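Local coordinates for protein 3-hydroxyisobutyryl-CoA hydrolase (Mycobacterium thermoresistibile, PDB 4HDT) that probably hydrolyses 3-hydroxy-2-methylpropanoyl-CoA to 3-hydroxy-2-methylpropanoate and free coenzyme A, as a member of the crotonase-like family, at residues I76-K81 and L305-R310; W91-Y95 and F147-V151. All blocks are in the same frame, centred on the assembly; numbering follows the deposited sequence.

Contact 1: residues I76-K81 and L305-R310; sequences IYHSAK and LVEGIR. With ZN (zinc ion), chain E.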
loop_
_atom_site.group_PDB
_atom_site.type_symbol
_atom_site.label_atom_id
_atom_site.label_comp_id
_atom_site.label_asym_id
_atom_site.label_seq_id
_atom_site.Cartn_x
_atom_site.Cartn_y
_atom_site.Cartn_z
ATOM N N ILE A 76 -4.240 7.926 13.624
ATOM C CA ILE A 76 -4.863 8.750 12.584
ATOM C C ILE A 76 -6.248 9.159 13.077
ATOM O O ILE A 76 -6.673 10.299 12.913
ATOM C CB ILE A 76 -4.959 7.999 11.231
ATOM C CG1 ILE A 76 -3.543 7.672 10.723
ATOM C CG2 ILE A 76 -5.758 8.811 10.228
ATOM C CD1 ILE A 76 -2.737 8.889 10.326
ATOM N N TYR A 77 -6.927 8.220 13.714
ATOM C CA TYR A 77 -8.266 8.463 14.241
ATOM C C TYR A 77 -8.223 9.566 15.284
ATOM O O TYR A 77 -8.964 10.551 15.190
ATOM C CB TYR A 77 -8.814 7.147 14.795
ATOM C CG TYR A 77 -10.152 7.191 15.534
ATOM C CD1 TYR A 77 -11.333 7.499 14.862
ATOM C CD2 TYR A 77 -10.230 6.819 16.864
ATOM C CE1 TYR A 77 -12.552 7.493 15.504
ATOM C CE2 TYR A 77 -11.433 6.828 17.536
ATOM C CZ TYR A 77 -12.594 7.155 16.853
ATOM O OH TYR A 77 -13.789 7.153 17.523
ATOM N N HIS A 78 -7.331 9.448 16.256
ATOM C CA HIS A 78 -7.239 10.509 17.266
ATOM C C HIS A 78 -6.885 11.865 16.665
ATOM O O HIS A 78 -7.389 12.904 17.117
ATOM C CB HIS A 78 -6.267 10.111 18.373
ATOM C CG HIS A 78 -6.746 8.941 19.181
ATOM N ND1 HIS A 78 -5.958 8.308 20.112
ATOM C CD2 HIS A 78 -7.923 8.266 19.168
ATOM C CE1 HIS A 78 -6.626 7.307 20.652
ATOM N NE2 HIS A 78 -7.818 7.252 20.086
ATOM N N SER A 79 -6.024 11.872 15.638
ATOM C CA SER A 79 -5.672 13.137 15.001
ATOM C C SER A 79 -6.821 13.772 14.213
ATOM O O SER A 79 -7.033 14.980 14.250
ATOM C CB SER A 79 -4.442 12.939 14.083
ATOM O OG SER A 79 -4.004 14.165 13.547
ATOM N N ALA A 80 -7.550 12.944 13.478
ATOM C CA ALA A 80 -8.692 13.412 12.689
ATOM C C ALA A 80 -9.775 14.004 13.568
ATOM O O ALA A 80 -10.438 14.946 13.163
ATOM C CB ALA A 80 -9.270 12.284 11.840
ATOM N N LYS A 81 -9.931 13.469 14.771
ATOM C CA LYS A 81 -10.902 14.042 15.737
ATOM C C LYS A 81 -10.411 15.373 16.332
ATOM O O LYS A 81 -11.227 16.221 16.735
ATOM C CB LYS A 81 -11.287 12.994 16.802
ATOM C CG LYS A 81 -12.052 11.797 16.225
ATOM C CD LYS A 81 -12.784 10.969 17.280
ATOM C CE LYS A 81 -11.842 10.147 18.161
ATOM N NZ LYS A 81 -12.544 9.524 19.331
ATOM N N LEU A 305 -13.947 9.093 7.124
ATOM C CA LEU A 305 -12.689 8.621 7.686
ATOM C C LEU A 305 -12.853 8.270 9.169
ATOM O O LEU A 305 -12.461 7.191 9.613
ATOM C CB LEU A 305 -11.568 9.638 7.494
ATOM C CG LEU A 305 -10.214 9.157 8.009
ATOM C CD1 LEU A 305 -9.714 7.917 7.297
ATOM C CD2 LEU A 305 -9.204 10.286 7.969
ATOM N N VAL A 306 -13.485 9.149 9.933
ATOM C CA VAL A 306 -13.685 8.915 11.367
ATOM C C VAL A 306 -14.635 7.734 11.609
ATOM O O VAL A 306 -14.358 6.839 12.419
ATOM C CB VAL A 306 -14.165 10.226 12.037
ATOM C CG1 VAL A 306 -14.630 9.990 13.466
ATOM C CG2 VAL A 306 -13.049 11.259 11.968
ATOM N N GLU A 307 -15.749 7.729 10.888
ATOM C CA GLU A 307 -16.749 6.684 10.998
ATOM C C GLU A 307 -16.140 5.342 10.602
ATOM O O GLU A 307 -16.382 4.316 11.260
ATOM C CB GLU A 307 -17.959 7.047 10.138
ATOM C CG GLU A 307 -19.038 5.973 10.060
ATOM C CD GLU A 307 -19.714 5.624 11.358
ATOM O OE1 GLU A 307 -19.447 6.217 12.411
ATOM O OE2 GLU A 307 -20.573 4.735 11.346
ATOM N N GLY A 308 -15.392 5.335 9.485
ATOM C CA GLY A 308 -14.761 4.110 9.000
ATOM C C GLY A 308 -13.781 3.506 9.985
ATOM O O GLY A 308 -13.835 2.314 10.304
ATOM N N ILE A 309 -12.895 4.318 10.523
ATOM C CA ILE A 309 -11.932 3.800 11.463
ATOM C C ILE A 309 -12.643 3.419 12.756
ATOM O O ILE A 309 -12.313 2.406 13.366
ATOM C CB ILE A 309 -10.830 4.809 11.750
ATOM C CG1 ILE A 309 -9.970 5.080 10.495
ATOM C CG2 ILE A 309 -9.972 4.358 12.931
ATOM C CD1 ILE A 309 -9.007 6.226 10.663
ATOM N N ARG A 310 -13.598 4.228 13.215
ATOM C CA ARG A 310 -14.386 3.898 14.423
ATOM C C ARG A 310 -14.998 2.508 14.333
ATOM O O ARG A 310 -14.926 1.700 15.271
ATOM C CB ARG A 310 -15.517 4.925 14.641
ATOM C CG ARG A 310 -16.337 4.714 15.921
ATOM C CD ARG A 310 -17.760 5.246 15.788
ATOM N NE ARG A 310 -18.534 4.555 14.761
ATOM C CZ ARG A 310 -18.899 3.280 14.841
ATOM N NH1 ARG A 310 -18.543 2.560 15.896
ATOM N NH2 ARG A 310 -19.610 2.722 13.871
HETATM ZN ZN ZN E . -4.031 8.561 20.813
#
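Helices far apart in sequence can be joined mainly by apolar packing, and this roughly antiparallel helix pair in a crotonase-like fold is a clear case. The short axes of 76-81 and 305-310 approach to 9.7 Å with their directions 147° apart, and no hydrogen bond crosses between them. Ile76 starts the interface: its CG2 lies 4.2 Å from Ile309 CD1, while the end of its side chain leads away, toward Trp91 of helix 85-103. Tyr77 lies along the opposing helix. Its CB meets Ile309 CG2 at 3.5 Å, CE1 stands 3.8 Å from Val306 CG1, and OH is 3.9 Å from Arg310 CG, so one residue reaches from Val306 to Arg310, about one turn. His78 takes no part in the packing and instead binds a zinc ion through ND1 at 2.1 Å. Ser79 faces helix 85-103, where its OG bonds to Ala87 N. One turn after Ile76, the small Ala80 points its CB toward the partner, 3.9 Å from Val306 CG2. Lys81 closes the edge with its aliphatic portion, CG sitting 4.2 Å from Val306 CG1, before its NZ turns back in a weak 3.2 Å hydrogen bond to Tyr77 OH.

Contact 2: residues W91-Y95 and F147-V151; sequences WFDEY and FIPDV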
loop_
_atom_site.group_PDB
_atom_site.type_symbol
_atom_site.label_atom_id
_atom_site.label_comp_id
_atom_site.label_asym_id
_atom_site.label_seq_id
_atom_site.Cartn_x
_atom_site.Cartn_y
_atom_site.Cartn_z
ATOM N N TRP A 91 2.057 11.667 7.448
ATOM C CA TRP A 91 1.970 11.412 5.996
ATOM C C TRP A 91 3.086 12.150 5.265
ATOM O O TRP A 91 3.637 11.624 4.294
ATOM C CB TRP A 91 0.617 11.830 5.471
ATOM C CG TRP A 91 -0.506 10.958 5.862
ATOM C CD1 TRP A 91 -0.462 9.622 6.026
ATOM C CD2 TRP A 91 -1.849 11.347 6.108
ATOM N NE1 TRP A 91 -1.692 9.134 6.370
ATOM C CE2 TRP A 91 -2.574 10.182 6.425
ATOM C CE3 TRP A 91 -2.517 12.563 6.091
ATOM C CZ2 TRP A 91 -3.969 10.209 6.718
ATOM C CZ3 TRP A 91 -3.898 12.596 6.366
ATOM C CH2 TRP A 91 -4.598 11.437 6.692
ATOM N N PHE A 92 3.392 13.368 5.679
ATOM C CA PHE A 92 4.489 14.119 5.066
ATOM C C PHE A 92 5.798 13.310 5.122
ATOM O O PHE A 92 6.462 13.105 4.110
ATOM C CB PHE A 92 4.618 15.483 5.771
ATOM C CG PHE A 92 5.447 16.495 5.049
ATOM C CD1 PHE A 92 6.793 16.596 5.274
ATOM C CD2 PHE A 92 4.853 17.389 4.188
ATOM C CE1 PHE A 92 7.566 17.551 4.610
ATOM C CE2 PHE A 92 5.600 18.335 3.516
ATOM C CZ PHE A 92 6.958 18.409 3.720
ATOM N N ASP A 93 6.172 12.828 6.294
ATOM C CA ASP A 93 7.377 12.043 6.486
ATOM C C ASP A 93 7.273 10.655 5.825
ATOM O O ASP A 93 8.233 10.160 5.240
ATOM C CB ASP A 93 7.687 11.898 7.982
ATOM C CG ASP A 93 8.179 13.192 8.610
ATOM O OD1 ASP A 93 8.758 14.085 7.898
ATOM O OD2 ASP A 93 8.026 13.352 9.857
ATOM N N GLU A 94 6.092 10.043 5.901
ATOM C CA GLU A 94 5.918 8.716 5.330
ATOM C C GLU A 94 6.028 8.738 3.810
ATOM O O GLU A 94 6.712 7.894 3.237
ATOM C CB GLU A 94 4.569 8.122 5.722
ATOM C CG GLU A 94 4.356 6.688 5.245
ATOM C CD GLU A 94 2.976 6.180 5.568
ATOM O OE1 GLU A 94 2.034 6.993 5.457
ATOM O OE2 GLU A 94 2.807 4.991 5.911
ATOM N N TYR A 95 5.396 9.709 3.191
ATOM C CA TYR A 95 5.400 9.767 1.727
ATOM C C TYR A 95 6.789 10.149 1.230
ATOM O O TYR A 95 7.248 9.658 0.201
ATOM C CB TYR A 95 4.334 10.675 1.134
ATOM C CG TYR A 95 2.871 10.318 1.470
ATOM C CD1 TYR A 95 2.533 9.196 2.217
ATOM C CD2 TYR A 95 1.858 11.139 1.067
ATOM C CE1 TYR A 95 1.219 8.916 2.561
ATOM C CE2 TYR A 95 0.533 10.868 1.387
ATOM C CZ TYR A 95 0.215 9.790 2.159
ATOM O OH TYR A 95 -1.118 9.625 2.489
ATOM N N PHE A 147 -11.165 5.852 3.522
ATOM C CA PHE A 147 -9.877 6.447 3.126
ATOM C C PHE A 147 -9.593 6.021 1.702
ATOM O O PHE A 147 -10.385 5.239 1.075
ATOM C CB PHE A 147 -8.794 6.026 4.152
ATOM C CG PHE A 147 -7.486 6.776 4.079
ATOM C CD1 PHE A 147 -7.413 8.144 4.211
ATOM C CD2 PHE A 147 -6.294 6.066 4.000
ATOM C CE1 PHE A 147 -6.173 8.783 4.224
ATOM C CE2 PHE A 147 -5.053 6.688 4.033
ATOM C CZ PHE A 147 -4.989 8.052 4.079
ATOM N N ILE A 148 -8.501 6.532 1.134
ATOM C CA ILE A 148 -8.121 6.297 -0.260
ATOM C C ILE A 148 -6.705 5.741 -0.244
ATOM O O ILE A 148 -5.866 6.262 0.505
ATOM C CB ILE A 148 -8.233 7.593 -1.092
ATOM C CG1 ILE A 148 -9.688 8.138 -1.125
ATOM C CG2 ILE A 148 -7.700 7.396 -2.498
ATOM C CD1 ILE A 148 -10.100 9.017 0.022
ATOM N N PRO A 149 -6.397 4.725 -1.085
ATOM C CA PRO A 149 -5.040 4.179 -1.124
ATOM C C PRO A 149 -3.994 5.273 -1.269
ATOM O O PRO A 149 -4.102 6.128 -2.174
ATOM C CB PRO A 149 -5.049 3.248 -2.340
ATOM C CG PRO A 149 -6.492 2.792 -2.411
ATOM C CD PRO A 149 -7.322 3.960 -1.952
ATOM N N ASP A 150 -3.033 5.242 -0.386
ATOM C CA ASP A 150 -1.937 6.219 -0.370
ATOM C C ASP A 150 -0.610 5.512 -0.431
ATOM O O ASP A 150 -0.492 4.495 -1.024
ATOM C CB ASP A 150 -2.109 7.136 0.867
ATOM C CG ASP A 150 -1.943 6.425 2.215
ATOM O OD1 ASP A 150 -2.094 5.157 2.267
ATOM O OD2 ASP A 150 -1.652 7.178 3.225
ATOM N N VAL A 151 0.413 6.106 0.158
ATOM C CA VAL A 151 1.777 5.596 0.203
ATOM C C VAL A 151 2.329 5.150 -1.168
ATOM O O VAL A 151 3.164 4.272 -1.250
ATOM C CB VAL A 151 1.968 4.545 1.336
ATOM C CG1 VAL A 151 1.662 5.173 2.707
ATOM C CG2 VAL A 151 1.134 3.299 1.125
HETATM O O HOH W 1 -0.512 6.365 5.406
#
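A buried, mixed polar and aromatic contact fastens helix 85-103 to the loop that precedes helix 153-158, and it illustrates how acidic groups are accommodated inside a crotonase-like core. Asp150 is the focus. Its OD2 accepts a 2.6 Å hydrogen bond from Tyr95 OH and a second, also 2.6 Å, from water 1. That water donates its other hydrogen to Glu94 OE1 at 2.6 Å, so it bridges two carboxylates whose like charges, Glu94 OE1 and Asp150 OD2, are otherwise only 4.3 Å apart. The network thus holds a buried acidic cluster together across helix and loop. Apolar groups flank it. Val151 CG1 packs on Tyr95 CE1 at 3.8 Å and also abuts the carboxylate carbon Glu94 CD at 3.3 Å. On the Trp91 side, CZ2 meets Phe147 CZ at 3.6 Å; the two six-membered rings are inclined by just 16°, but with centroids 5.5 Å apart they are slid so far that they barely overlap. Helix 285-299 packs against Trp91, Tyr95 and Phe147, its Ser296 OG hydrogen-bonding Tyr95 OH, while helix 266-279 lies against Ile148 and Pro149.

How the contacts relate
Contacts 1 and 2, with centres about 15 Å apart, show how a partly buried apolar helix pair and a buried, water-bridged contact can adjoin. Two apolar junctions connect them: Leu305 CD1 packs on Phe147 CB at 3.8 Å, and Ile76 CD1 on Trp91 CZ2 at 4.0 Å. Helices 73-81 and 85-103 are consecutive, so one helical pair faces both helix 303-313 and the loop 147-151. Leu300 adds a further tie, touching Ala80, Leu305 and Trp91. The zinc site of His35 and Glu86 lies nearby: the side chain of Glu86 is about 6 Å from that of Ile76 and about 9 Å from that of Trp91, while Asp93 OD2 hydrogen-bonds His35 NE2.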